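Long-range contacts in Alpha/beta hydrolase fold protein (Nakamurella multipartita, PDB 4Y7D), which probably acts as a hydrolase, though its substrate is not known: residues 25-31 and 61-67; 35-39 and 98-104; 52-56 and 103-107; 93-99 and 121-125; 199-203 and 279-284. One frame throughout, in Å; residues are numbered along the deposited sequence.

Contact 1 (25-31 and 61-67); sequences VDCVIVG and LRAIVVD
An antiparallel strand pair near one edge of the central sheet joins residues 25-31 to 61-67, with axes 4.6 Å apart at an angle of 152°. C27 faces V66 and I29 faces I64 as non-hydrogen-bonded pairs; V28-V65 and V30-A63 are hydrogen-bonded. V28 N to V65 O and V65 N to V28 O are both 2.9 Å, V30 N to A63 O 3.1 Å, A63 N to V30 O 2.8 Å and D67 N to D26 O 2.9 Å.

The beta-branched valines and isoleucines suit extended strands. V28 and V65 (both t) share a face with V30 and A63, which is small where A53 packs; C27, I29, I64 and V66 take the other. G31, at phi/psi 87/-172, would jam any CB against L61 O. One water bridges D26 OD2 and D67 OD2, 2.7 Å from each; D26 OD1 also bonds to T17 OG1, and D67 OD1 to H46 N.

Helix 46-58 packs on the V28 face, helix 82-95 on the I64 face, and strand 35-39 continues the sheet beyond 62-66.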
# COMPACT_ATOMS: atom_id res chain seq x y z
N VAL A 25 -9.93 14.08 -6.95
CA VAL A 25 -8.93 13.09 -6.52
C VAL A 25 -7.83 13.07 -7.54
O VAL A 25 -8.10 13.06 -8.77
CB VAL A 25 -9.53 11.66 -6.26
CG1 VAL A 25 -10.06 11.03 -7.54
CG2 VAL A 25 -8.51 10.71 -5.64
N ASP A 26 -6.57 13.10 -7.08
CA ASP A 26 -5.46 13.00 -7.99
C ASP A 26 -5.07 11.55 -8.21
O ASP A 26 -5.11 10.72 -7.27
CB ASP A 26 -4.26 13.80 -7.46
CG ASP A 26 -4.39 15.28 -7.69
OD1 ASP A 26 -5.45 15.80 -8.17
OD2 ASP A 26 -3.37 15.97 -7.43
N CYS A 27 -4.60 11.27 -9.41
CA CYS A 27 -4.12 9.94 -9.71
C CYS A 27 -3.12 9.94 -10.84
O CYS A 27 -2.98 10.93 -11.55
CB CYS A 27 -5.29 8.98 -9.96
SG CYS A 27 -6.23 9.37 -11.40
N VAL A 28 -2.42 8.82 -11.03
CA VAL A 28 -1.58 8.60 -12.17
C VAL A 28 -2.13 7.37 -12.82
O VAL A 28 -2.38 6.35 -12.17
CB VAL A 28 -0.10 8.41 -11.76
CG1 VAL A 28 0.79 8.16 -12.96
CG2 VAL A 28 0.40 9.62 -10.98
N ILE A 29 -2.23 7.47 -14.13
CA ILE A 29 -2.83 6.47 -14.99
C ILE A 29 -1.65 5.92 -15.81
O ILE A 29 -1.03 6.67 -16.56
CB ILE A 29 -3.82 7.16 -15.97
CG1 ILE A 29 -5.01 7.83 -15.23
CG2 ILE A 29 -4.32 6.21 -17.02
CD1 ILE A 29 -5.95 6.90 -14.54
N VAL A 30 -1.34 4.63 -15.65
CA VAL A 30 -0.20 4.07 -16.33
C VAL A 30 -0.45 2.63 -16.77
O VAL A 30 -1.15 1.88 -16.11
CB VAL A 30 1.03 4.14 -15.42
CG1 VAL A 30 0.90 3.29 -14.17
CG2 VAL A 30 2.27 3.73 -16.18
N GLY A 31 0.18 2.25 -17.88
CA GLY A 31 0.08 0.88 -18.39
C GLY A 31 -1.13 0.66 -19.29
O GLY A 31 -1.86 1.59 -19.66
N LEU A 61 -1.06 -5.20 -17.13
CA LEU A 61 -2.26 -4.59 -16.55
C LEU A 61 -2.07 -3.07 -16.51
O LEU A 61 -0.94 -2.56 -16.64
CB LEU A 61 -2.54 -5.14 -15.14
CG LEU A 61 -2.90 -6.65 -15.10
CD1 LEU A 61 -1.65 -7.49 -14.93
CD2 LEU A 61 -3.84 -6.93 -13.93
N ARG A 62 -3.19 -2.32 -16.37
CA ARG A 62 -3.10 -0.89 -16.26
C ARG A 62 -3.37 -0.54 -14.82
O ARG A 62 -4.16 -1.22 -14.17
CB ARG A 62 -3.99 -0.12 -17.25
CG ARG A 62 -5.42 0.14 -16.90
CD ARG A 62 -6.12 0.87 -18.08
NE ARG A 62 -7.58 1.08 -17.98
CZ ARG A 62 -8.19 2.16 -17.44
NH1 ARG A 62 -7.48 3.16 -16.91
NH2 ARG A 62 -9.51 2.27 -17.45
N ALA A 63 -2.69 0.47 -14.30
CA ALA A 63 -2.88 0.88 -12.91
C ALA A 63 -3.49 2.27 -12.80
O ALA A 63 -3.17 3.17 -13.60
CB ALA A 63 -1.56 0.83 -12.20
N ILE A 64 -4.37 2.44 -11.82
CA ILE A 64 -4.97 3.68 -11.46
C ILE A 64 -4.43 3.94 -10.05
O ILE A 64 -4.86 3.32 -9.11
CB ILE A 64 -6.52 3.59 -11.49
CG1 ILE A 64 -7.00 3.24 -12.91
CG2 ILE A 64 -7.17 4.89 -10.99
CD1 ILE A 64 -8.38 2.62 -12.95
N VAL A 65 -3.45 4.83 -9.94
CA VAL A 65 -2.70 4.98 -8.67
C VAL A 65 -3.16 6.28 -8.04
O VAL A 65 -2.88 7.36 -8.60
CB VAL A 65 -1.20 5.11 -8.97
CG1 VAL A 65 -0.41 5.37 -7.68
CG2 VAL A 65 -0.68 3.94 -9.82
N VAL A 66 -3.93 6.19 -6.95
CA VAL A 66 -4.47 7.40 -6.33
C VAL A 66 -3.52 8.01 -5.34
O VAL A 66 -2.67 7.31 -4.78
CB VAL A 66 -5.77 7.11 -5.54
CG1 VAL A 66 -6.92 6.95 -6.52
CG2 VAL A 66 -5.64 5.88 -4.64
N ASP A 67 -3.71 9.31 -5.10
CA ASP A 67 -3.31 9.98 -3.87
C ASP A 67 -4.56 9.97 -2.98
O ASP A 67 -5.58 10.54 -3.34
CB ASP A 67 -2.86 11.41 -4.12
CG ASP A 67 -1.47 11.50 -4.69
OD1 ASP A 67 -0.55 10.98 -4.03
OD2 ASP A 67 -1.26 12.12 -5.78
O HOH W 1 -1.37 14.81 -6.09

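Contact 2 (35-39 and 98-104); sequences PVLVV and LAAAGVL
Residues 35-39 and 101-104 run side by side as parallel strands, 4.3 Å apart at closest and twisted by 29°. The register is V36 with G102, L37 with V103 and V38 with L104, their CA atoms 4.3 to 4.9 Å apart. Hydrogen bonds alternate in direction, as parallel pairing requires: G102 N to P35 O (2.9 Å), L37 N to G102 O (2.8 Å), L104 N to L37 O (2.9 Å) and V39 N to L104 O (2.9 Å).

Small and branched residues fit together in relief. Glycine at 102 presents no bump beside V36, and V36, with chi1 t, extends CG1 along the sheet to L104 CB at 4.0 Å. On that same face L104 (t, p) sends CD2 to V38 CG1, 4.3 Å away. The other face has V103 wedged between two neighbours, with CG2 4.5 Å from L37 CB and CG1 4.3 Å from V39 CG2. At the start of the pair the puckered ring of P35 fills a hollow made by the incoming chain: its CG touches L98 CD1 at 3.9 Å and A101 CB at 4.3 Å, the alanine methyl being small enough to let the ring approach.

Helices 82-95 and 110-119 cover the L37, V39 and V103 face. Such parallel, aliphatic strands, sandwiched between helices at the middle of a mixed sheet, are the core of the alpha/beta hydrolase fold.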
# COMPACT_ATOMS: atom_id res chain seq x y z
N PRO A 35 -7.68 -3.13 -15.72
CA PRO A 35 -7.33 -2.10 -14.74
C PRO A 35 -7.29 -2.55 -13.31
O PRO A 35 -8.09 -3.41 -12.88
CB PRO A 35 -8.44 -1.04 -14.94
CG PRO A 35 -9.61 -1.86 -15.36
CD PRO A 35 -9.06 -2.97 -16.24
N VAL A 36 -6.38 -1.94 -12.56
CA VAL A 36 -6.23 -2.16 -11.11
C VAL A 36 -6.09 -0.84 -10.39
O VAL A 36 -5.22 -0.03 -10.73
CB VAL A 36 -4.95 -2.97 -10.85
CG1 VAL A 36 -4.81 -3.28 -9.36
CG2 VAL A 36 -4.97 -4.23 -11.70
N LEU A 37 -6.95 -0.63 -9.40
CA LEU A 37 -6.83 0.49 -8.51
C LEU A 37 -5.77 0.14 -7.46
O LEU A 37 -5.85 -0.90 -6.84
CB LEU A 37 -8.13 0.78 -7.80
CG LEU A 37 -8.12 1.84 -6.69
CD1 LEU A 37 -7.98 3.24 -7.31
CD2 LEU A 37 -9.34 1.67 -5.82
N VAL A 38 -4.75 0.97 -7.34
CA VAL A 38 -3.57 0.73 -6.47
C VAL A 38 -3.65 1.76 -5.33
O VAL A 38 -3.67 2.98 -5.61
CB VAL A 38 -2.29 0.91 -7.26
CG1 VAL A 38 -1.07 0.63 -6.39
CG2 VAL A 38 -2.27 -0.06 -8.41
N VAL A 39 -3.67 1.27 -4.10
CA VAL A 39 -3.99 2.09 -2.93
C VAL A 39 -2.84 2.05 -1.91
O VAL A 39 -2.54 1.03 -1.27
CB VAL A 39 -5.28 1.58 -2.29
CG1 VAL A 39 -5.72 2.55 -1.19
CG2 VAL A 39 -6.40 1.35 -3.33
N LEU A 98 -15.78 3.49 -15.80
CA LEU A 98 -15.29 2.15 -15.51
C LEU A 98 -16.26 1.38 -14.62
O LEU A 98 -16.61 1.85 -13.53
CB LEU A 98 -13.91 2.27 -14.84
CG LEU A 98 -13.15 1.02 -14.57
CD1 LEU A 98 -12.83 0.30 -15.83
CD2 LEU A 98 -11.87 1.41 -13.83
N ALA A 99 -16.67 0.19 -15.09
CA ALA A 99 -17.63 -0.66 -14.34
C ALA A 99 -17.03 -1.29 -13.08
O ALA A 99 -17.63 -1.27 -11.98
CB ALA A 99 -18.17 -1.77 -15.24
N ALA A 100 -15.78 -1.72 -13.22
CA ALA A 100 -15.12 -2.47 -12.13
C ALA A 100 -13.63 -2.61 -12.40
O ALA A 100 -13.17 -2.49 -13.56
CB ALA A 100 -15.77 -3.82 -12.00
N ALA A 101 -12.88 -2.88 -11.34
CA ALA A 101 -11.44 -2.98 -11.43
C ALA A 101 -10.91 -3.91 -10.39
O ALA A 101 -11.56 -4.18 -9.39
CB ALA A 101 -10.79 -1.61 -11.27
N GLY A 102 -9.71 -4.41 -10.65
CA GLY A 102 -8.99 -5.07 -9.58
C GLY A 102 -8.55 -4.05 -8.54
O GLY A 102 -8.55 -2.82 -8.81
N VAL A 103 -8.22 -4.51 -7.34
CA VAL A 103 -7.73 -3.63 -6.31
C VAL A 103 -6.47 -4.26 -5.67
O VAL A 103 -6.48 -5.42 -5.27
CB VAL A 103 -8.78 -3.39 -5.22
CG1 VAL A 103 -8.18 -2.51 -4.13
CG2 VAL A 103 -10.03 -2.77 -5.82
N LEU A 104 -5.41 -3.48 -5.60
CA LEU A 104 -4.17 -3.82 -4.89
C LEU A 104 -3.99 -2.79 -3.79
O LEU A 104 -3.84 -1.58 -4.07
CB LEU A 104 -2.96 -3.76 -5.80
CG LEU A 104 -1.59 -3.92 -5.16
CD1 LEU A 104 -1.45 -5.34 -4.65
CD2 LEU A 104 -0.46 -3.59 -6.08

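Contact 3 (52-56 and 103-107); sequences MARFL and VLCWS
M52, a selenomethionine, and L104 bury the largest areas as helix 46-58 packs on the face of strand 101-106, running roughly antiparallel to it; W106 comes next. The local axes approach to 10.4 Å at an angle of 147°, so side chains do most of the bridging. M52 (m, t, p) points toward the strand and drops CE between two strand residues, 4.2 Å from L104 CG and 3.7 Å from W106 CB. Its SE stands at the edge of the W106 six-membered ring, 5.3 Å from the centroid, a Met-aromatic contact.

L104 (t, p) offers one methyl to several helix partners: CD2 is 3.9 Å from F55 CE1, at that ring's edge, 3.9 Å from L56 CD1 and 4.0 Å from M52 O. The long, unbranched methionine side chain reaches across to L104 and W106, while the forked leucine fits between aromatic and aliphatic neighbours. Just past W106, S107 has phi/psi 60/-125 and its OG bonds to H278, a geometry consistent with the nucleophile elbow that ends this strand in alpha/beta hydrolases.

With no hydrogen bond between the segments, close apolar fit and exclusion of water hold the contact.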
# COMPACT_ATOMS: atom_id res chain seq x y z
N MSE A 52 4.63 0.45 -6.04
CA MSE A 52 3.79 -0.75 -5.85
C MSE A 52 3.29 -1.34 -7.19
O MSE A 52 3.19 -2.56 -7.33
CB MSE A 52 2.57 -0.44 -5.00
CG MSE A 52 2.88 -0.10 -3.54
SE MSE A 52 1.26 0.66 -2.66
CE MSE A 52 0.03 -0.81 -2.94
N ALA A 53 2.95 -0.46 -8.14
CA ALA A 53 2.29 -0.82 -9.39
C ALA A 53 3.24 -1.31 -10.45
O ALA A 53 2.78 -1.86 -11.47
CB ALA A 53 1.52 0.35 -9.96
N ARG A 54 4.55 -1.09 -10.31
CA ARG A 54 5.42 -1.44 -11.46
C ARG A 54 5.27 -2.88 -11.93
O ARG A 54 5.29 -3.15 -13.16
CB ARG A 54 6.91 -1.19 -11.21
CG ARG A 54 7.32 0.27 -11.23
CD ARG A 54 8.86 0.37 -11.21
NE ARG A 54 9.18 1.78 -11.22
CZ ARG A 54 9.41 2.53 -10.14
NH1 ARG A 54 9.48 2.00 -8.92
NH2 ARG A 54 9.66 3.83 -10.30
N PHE A 55 5.17 -3.82 -11.01
CA PHE A 55 5.07 -5.23 -11.44
C PHE A 55 3.79 -5.48 -12.28
O PHE A 55 3.78 -6.33 -13.16
CB PHE A 55 5.18 -6.20 -10.25
CG PHE A 55 3.90 -6.38 -9.48
CD1 PHE A 55 3.50 -5.46 -8.50
CD2 PHE A 55 3.09 -7.51 -9.70
CE1 PHE A 55 2.33 -5.65 -7.79
CE2 PHE A 55 1.94 -7.69 -8.96
CZ PHE A 55 1.55 -6.76 -8.00
N LEU A 56 2.72 -4.74 -12.00
CA LEU A 56 1.46 -4.89 -12.71
C LEU A 56 1.59 -4.42 -14.14
O LEU A 56 1.18 -5.11 -15.10
CB LEU A 56 0.36 -4.09 -11.99
CG LEU A 56 -0.09 -4.64 -10.64
CD1 LEU A 56 -1.06 -3.66 -9.98
CD2 LEU A 56 -0.74 -6.01 -10.68
N VAL A 103 -8.22 -4.51 -7.34
CA VAL A 103 -7.73 -3.63 -6.31
C VAL A 103 -6.47 -4.26 -5.67
O VAL A 103 -6.48 -5.42 -5.27
CB VAL A 103 -8.78 -3.39 -5.22
CG1 VAL A 103 -8.18 -2.51 -4.13
CG2 VAL A 103 -10.03 -2.77 -5.82
N LEU A 104 -5.41 -3.48 -5.60
CA LEU A 104 -4.17 -3.82 -4.89
C LEU A 104 -3.99 -2.79 -3.79
O LEU A 104 -3.84 -1.58 -4.07
CB LEU A 104 -2.96 -3.76 -5.80
CG LEU A 104 -1.59 -3.92 -5.16
CD1 LEU A 104 -1.45 -5.34 -4.65
CD2 LEU A 104 -0.46 -3.59 -6.08
N CYS A 105 -3.92 -3.27 -2.56
CA CYS A 105 -3.66 -2.40 -1.42
C CYS A 105 -2.53 -2.93 -0.55
O CYS A 105 -2.24 -4.13 -0.54
CB CYS A 105 -4.91 -2.20 -0.60
SG CYS A 105 -5.59 -3.63 0.28
N TRP A 106 -1.92 -2.02 0.20
CA TRP A 106 -0.87 -2.41 1.15
C TRP A 106 -1.04 -1.56 2.37
O TRP A 106 -1.39 -0.40 2.24
CB TRP A 106 0.47 -2.16 0.51
CG TRP A 106 1.72 -2.43 1.31
CD1 TRP A 106 1.91 -3.36 2.29
CD2 TRP A 106 2.98 -1.85 1.08
NE1 TRP A 106 3.23 -3.37 2.70
CE2 TRP A 106 3.90 -2.44 1.97
CE3 TRP A 106 3.44 -0.88 0.17
CZ2 TRP A 106 5.25 -2.08 2.00
CZ3 TRP A 106 4.78 -0.54 0.17
CH2 TRP A 106 5.67 -1.12 1.10
N SER A 107 -0.86 -2.16 3.56
CA SER A 107 -0.68 -1.41 4.82
C SER A 107 -1.88 -0.51 5.13
O SER A 107 -3.05 -0.99 5.17
CB SER A 107 0.65 -0.63 4.69
OG SER A 107 1.20 -0.30 5.96

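Contact 4 (93-99 and 121-125); sequences FDALGLA and PDRVR
R123 lays one face of its guanidinium group against F93, whose CD2 sits over that face while F93 CB comes within 3.3 Å of R123 NH2. The arginine folds back through m, m, m to do this, and its edge is filled with acceptors. R123 NE bonds to A99 O at 2.7 Å; R123 NH2 bonds to L98 O at 2.9 Å and to D94 OD1 at 2.8 Å, the latter a salt bridge in which a weak bond from NH1 to the same OD1 (3.0 Å) takes part. Arginine suits the place because its planar cation can meet a carboxylate and two carbonyls in its plane yet still have its face covered by an apolar side chain.

The carbonyls come from the loop just after helix 82-95. G97, at phi/psi 66/28, closes the helix in a Schellman motif, with L98 N bonded to F93 O (2.9 Å) and G97 N to D94 O (3.0 Å); positive phi favours glycine here. The chain then runs through L98 and A99 toward strand 101-106. Across from it, residues 121-123 form a short 3-10 turn, and the CA atoms of A99 and R123 lie 6.1 Å apart.

This surface clasp ties the end of helix 82-95 to the turn ahead of strand 124-130. Strand 101-106 begins between them, A101 pairing its backbone with R123 and R125, while F93 packs inward on L37 and A101.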
# COMPACT_ATOMS: atom_id res chain seq x y z
N PHE A 93 -14.15 5.61 -10.33
CA PHE A 93 -14.45 4.64 -11.38
C PHE A 93 -15.57 5.21 -12.26
O PHE A 93 -15.52 5.18 -13.47
CB PHE A 93 -14.92 3.32 -10.74
CG PHE A 93 -13.82 2.48 -10.07
CD1 PHE A 93 -12.50 2.89 -9.99
CD2 PHE A 93 -14.16 1.25 -9.51
CE1 PHE A 93 -11.55 2.10 -9.34
CE2 PHE A 93 -13.24 0.44 -8.88
CZ PHE A 93 -11.91 0.87 -8.77
N ASP A 94 -16.59 5.79 -11.63
CA ASP A 94 -17.68 6.43 -12.40
C ASP A 94 -17.10 7.52 -13.34
O ASP A 94 -17.48 7.61 -14.54
CB ASP A 94 -18.72 7.11 -11.51
CG ASP A 94 -19.59 6.15 -10.71
OD1 ASP A 94 -19.55 4.94 -10.96
OD2 ASP A 94 -20.33 6.65 -9.83
N ALA A 95 -16.21 8.35 -12.81
CA ALA A 95 -15.59 9.42 -13.57
C ALA A 95 -14.67 8.96 -14.71
O ALA A 95 -14.40 9.72 -15.64
CB ALA A 95 -14.88 10.43 -12.66
N LEU A 96 -14.18 7.72 -14.62
CA LEU A 96 -13.43 7.08 -15.69
C LEU A 96 -14.30 6.22 -16.57
O LEU A 96 -13.76 5.63 -17.47
CB LEU A 96 -12.29 6.23 -15.13
CG LEU A 96 -11.31 7.00 -14.21
CD1 LEU A 96 -10.32 6.04 -13.58
CD2 LEU A 96 -10.62 8.10 -14.98
N GLY A 97 -15.61 6.18 -16.35
CA GLY A 97 -16.50 5.34 -17.15
C GLY A 97 -16.26 3.86 -16.97
O GLY A 97 -16.49 3.07 -17.90
N LEU A 98 -15.78 3.49 -15.80
CA LEU A 98 -15.29 2.15 -15.51
C LEU A 98 -16.26 1.38 -14.62
O LEU A 98 -16.61 1.85 -13.53
CB LEU A 98 -13.91 2.27 -14.84
CG LEU A 98 -13.15 1.02 -14.57
CD1 LEU A 98 -12.83 0.30 -15.83
CD2 LEU A 98 -11.87 1.41 -13.83
N ALA A 99 -16.67 0.19 -15.09
CA ALA A 99 -17.63 -0.66 -14.34
C ALA A 99 -17.03 -1.29 -13.08
O ALA A 99 -17.63 -1.27 -11.98
CB ALA A 99 -18.17 -1.77 -15.24
N PRO A 121 -19.28 -4.26 -3.87
CA PRO A 121 -18.74 -5.51 -4.46
C PRO A 121 -18.82 -5.60 -5.98
O PRO A 121 -17.96 -6.20 -6.62
CB PRO A 121 -19.61 -6.60 -3.79
CG PRO A 121 -20.91 -5.89 -3.51
CD PRO A 121 -20.44 -4.55 -2.99
N ASP A 122 -19.83 -4.98 -6.58
CA ASP A 122 -19.94 -5.00 -8.04
C ASP A 122 -18.79 -4.24 -8.75
O ASP A 122 -18.65 -4.38 -9.96
CB ASP A 122 -21.27 -4.34 -8.48
CG ASP A 122 -22.50 -5.18 -8.09
OD1 ASP A 122 -22.36 -6.33 -7.65
OD2 ASP A 122 -23.63 -4.66 -8.25
N ARG A 123 -18.06 -3.41 -8.02
CA ARG A 123 -17.00 -2.57 -8.58
C ARG A 123 -15.59 -3.17 -8.40
O ARG A 123 -14.62 -2.62 -8.94
CB ARG A 123 -16.98 -1.20 -7.92
CG ARG A 123 -18.31 -0.50 -7.82
CD ARG A 123 -19.07 -0.42 -9.12
NE ARG A 123 -18.50 0.49 -10.13
CZ ARG A 123 -18.66 1.83 -10.16
NH1 ARG A 123 -19.30 2.47 -9.21
NH2 ARG A 123 -18.14 2.53 -11.15
N VAL A 124 -15.49 -4.29 -7.69
CA VAL A 124 -14.22 -4.93 -7.39
C VAL A 124 -14.15 -6.35 -8.03
O VAL A 124 -14.88 -7.27 -7.63
CB VAL A 124 -14.00 -4.99 -5.88
CG1 VAL A 124 -12.71 -5.69 -5.53
CG2 VAL A 124 -14.02 -3.60 -5.26
N ARG A 125 -13.31 -6.49 -9.05
CA ARG A 125 -13.11 -7.76 -9.75
C ARG A 125 -12.34 -8.80 -8.94
O ARG A 125 -12.60 -10.03 -9.03
CB ARG A 125 -12.35 -7.53 -11.06
CG ARG A 125 -13.09 -6.68 -12.10
CD ARG A 125 -13.02 -7.28 -13.51
NE ARG A 125 -13.79 -6.50 -14.49
CZ ARG A 125 -15.13 -6.48 -14.60
NH1 ARG A 125 -15.72 -5.71 -15.53
NH2 ARG A 125 -15.90 -7.18 -13.77

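Contact 5 (199-203 and 279-284); sequences KERFT and LAFWVH
Two helical segments meet here, residues 199-203 within helix 197-209 and the short helix 280-283 with L279 leading into it; their closest CA atoms, K199 and V283, are 5.4 Å apart. In alpha/beta hydrolase terms, helix 197-209 belongs to the helical insertion between strands 124-130 and 242-247, probably the cap, and helix 280-283 follows the last strand of the core sheet. Within each segment the backbone closes helical turns, as in T203 N to K199 O (3.0 Å) and V283 N to L279 O (3.0 Å).

F202, the most covered residue, and W282 point toward each other; K199 is covered about as much as W282. F202 (t) slides its ring over the W282 five-membered ring in an offset stack, centroids 4.0 Å apart and planes at 14°, with F202 CZ 3.3 Å from W282 CD2. W282 CB also makes a CH-pi contact, 3.6 Å from the F202 centroid. L279 CD2 meets the edge of the same ring, 4.0 Å from F202 CE2. The flat aromatics suit this close approach of helices, and W282 still donates from NE1 to the carbonyl of M52.

K199 stretches its aliphatic chain over the helix end, with CE 3.4 Å from V283 O, and its amine pairs with D196. V283 CG1 fits among K199 CB (4.3 Å), F202 CD2 (4.0 Å) and T203 OG1, 3.4 Å away, whose hydroxyl donates to K199 O at 2.8 Å.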
# COMPACT_ATOMS: atom_id res chain seq x y z
N LYS A 199 14.22 -4.49 -6.89
CA LYS A 199 14.04 -4.51 -5.45
C LYS A 199 14.68 -3.30 -4.81
O LYS A 199 14.09 -2.70 -3.88
CB LYS A 199 14.58 -5.78 -4.83
CG LYS A 199 13.73 -7.00 -5.13
CD LYS A 199 14.23 -8.25 -4.45
CE LYS A 199 13.21 -9.37 -4.61
NZ LYS A 199 13.65 -10.16 -5.77
N GLU A 200 15.86 -2.92 -5.30
CA GLU A 200 16.58 -1.76 -4.73
C GLU A 200 15.75 -0.50 -4.96
O GLU A 200 15.52 0.29 -4.04
CB GLU A 200 17.97 -1.60 -5.37
CG GLU A 200 18.75 -0.40 -4.83
CD GLU A 200 20.13 -0.27 -5.40
OE1 GLU A 200 20.64 -1.21 -6.09
OE2 GLU A 200 20.75 0.78 -5.15
N ARG A 201 15.32 -0.31 -6.20
CA ARG A 201 14.55 0.87 -6.54
C ARG A 201 13.27 0.94 -5.72
O ARG A 201 12.94 2.01 -5.18
CB ARG A 201 14.22 0.89 -8.04
CG ARG A 201 13.29 2.03 -8.41
CD ARG A 201 13.06 2.15 -9.92
NE ARG A 201 12.76 0.85 -10.52
CZ ARG A 201 12.53 0.67 -11.82
NH1 ARG A 201 12.28 -0.54 -12.27
NH2 ARG A 201 12.52 1.71 -12.66
N PHE A 202 12.55 -0.19 -5.60
CA PHE A 202 11.32 -0.21 -4.81
C PHE A 202 11.59 0.23 -3.38
O PHE A 202 10.85 1.08 -2.82
CB PHE A 202 10.66 -1.61 -4.78
CG PHE A 202 9.45 -1.68 -3.92
CD1 PHE A 202 8.18 -1.37 -4.43
CD2 PHE A 202 9.54 -2.05 -2.58
CE1 PHE A 202 7.07 -1.41 -3.63
CE2 PHE A 202 8.41 -2.08 -1.77
CZ PHE A 202 7.16 -1.76 -2.30
N THR A 203 12.63 -0.35 -2.78
CA THR A 203 12.91 -0.08 -1.38
C THR A 203 13.25 1.40 -1.12
O THR A 203 12.80 1.98 -0.13
CB THR A 203 14.03 -1.01 -0.84
OG1 THR A 203 13.69 -2.38 -1.10
CG2 THR A 203 14.22 -0.82 0.67
N LEU A 279 7.84 -5.16 3.60
CA LEU A 279 8.04 -5.00 2.15
C LEU A 279 8.13 -6.35 1.43
O LEU A 279 8.39 -6.41 0.21
CB LEU A 279 9.35 -4.24 1.87
CG LEU A 279 9.33 -2.72 2.11
CD1 LEU A 279 9.18 -2.33 3.54
CD2 LEU A 279 10.60 -2.09 1.53
N ALA A 280 7.92 -7.45 2.14
CA ALA A 280 8.12 -8.78 1.55
C ALA A 280 7.53 -9.07 0.17
O ALA A 280 8.16 -9.74 -0.64
CB ALA A 280 7.63 -9.83 2.54
N PHE A 281 6.32 -8.61 -0.10
CA PHE A 281 5.63 -8.96 -1.36
C PHE A 281 6.48 -8.46 -2.55
O PHE A 281 6.40 -9.04 -3.61
CB PHE A 281 4.24 -8.34 -1.34
CG PHE A 281 3.43 -8.50 -2.60
CD1 PHE A 281 2.92 -9.71 -2.98
CD2 PHE A 281 3.14 -7.39 -3.39
CE1 PHE A 281 2.10 -9.80 -4.09
CE2 PHE A 281 2.36 -7.50 -4.54
CZ PHE A 281 1.83 -8.71 -4.87
N TRP A 282 7.27 -7.39 -2.36
CA TRP A 282 8.15 -6.87 -3.38
C TRP A 282 9.60 -7.27 -3.24
O TRP A 282 10.28 -7.36 -4.28
CB TRP A 282 8.07 -5.34 -3.49
CG TRP A 282 6.71 -4.87 -3.97
CD1 TRP A 282 6.31 -4.63 -5.27
CD2 TRP A 282 5.57 -4.57 -3.15
NE1 TRP A 282 5.01 -4.20 -5.30
CE2 TRP A 282 4.53 -4.14 -4.02
CE3 TRP A 282 5.33 -4.59 -1.76
CZ2 TRP A 282 3.28 -3.82 -3.56
CZ3 TRP A 282 4.07 -4.24 -1.30
CH2 TRP A 282 3.06 -3.85 -2.21
N VAL A 283 10.09 -7.48 -2.04
CA VAL A 283 11.53 -7.68 -1.85
C VAL A 283 11.97 -9.04 -1.29
O VAL A 283 13.17 -9.32 -1.24
CB VAL A 283 12.17 -6.53 -1.03
CG1 VAL A 283 11.78 -5.19 -1.64
CG2 VAL A 283 11.84 -6.64 0.46
N HIS A 284 11.04 -9.90 -0.89
CA HIS A 284 11.40 -11.20 -0.28
C HIS A 284 11.93 -12.10 -1.39
O HIS A 284 11.45 -12.01 -2.54
CB HIS A 284 10.18 -11.79 0.41
CG HIS A 284 10.42 -13.06 1.15
ND1 HIS A 284 10.54 -14.27 0.50
CD2 HIS A 284 10.61 -13.33 2.46
CE1 HIS A 284 10.77 -15.23 1.38
NE2 HIS A 284 10.81 -14.68 2.57

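In the fold
Four of the five contacts are tied to one mixed sheet. Contacts 1 and 2 lie 9 Å apart between centres and meet where strands 62-66 and 35-39 pair, so strands 23-31, 62-66, 35-39 and 101-106 stand in succession. Contact 3 shares V103 and L104 with contact 2 and lays helix 46-58 on that strand. Contact 4, sharing L98 and A99 with contact 2, lies where strand 101-106 begins beside strand 124-130. Contact 5 comes last in the chain, about 29 Å from contact 4, centre to centre; its helix 280-283 meets contact 3, near the presumed nucleophile elbow, through M52-W282 and F55-F281, while F202 stacks the probable cap on W282.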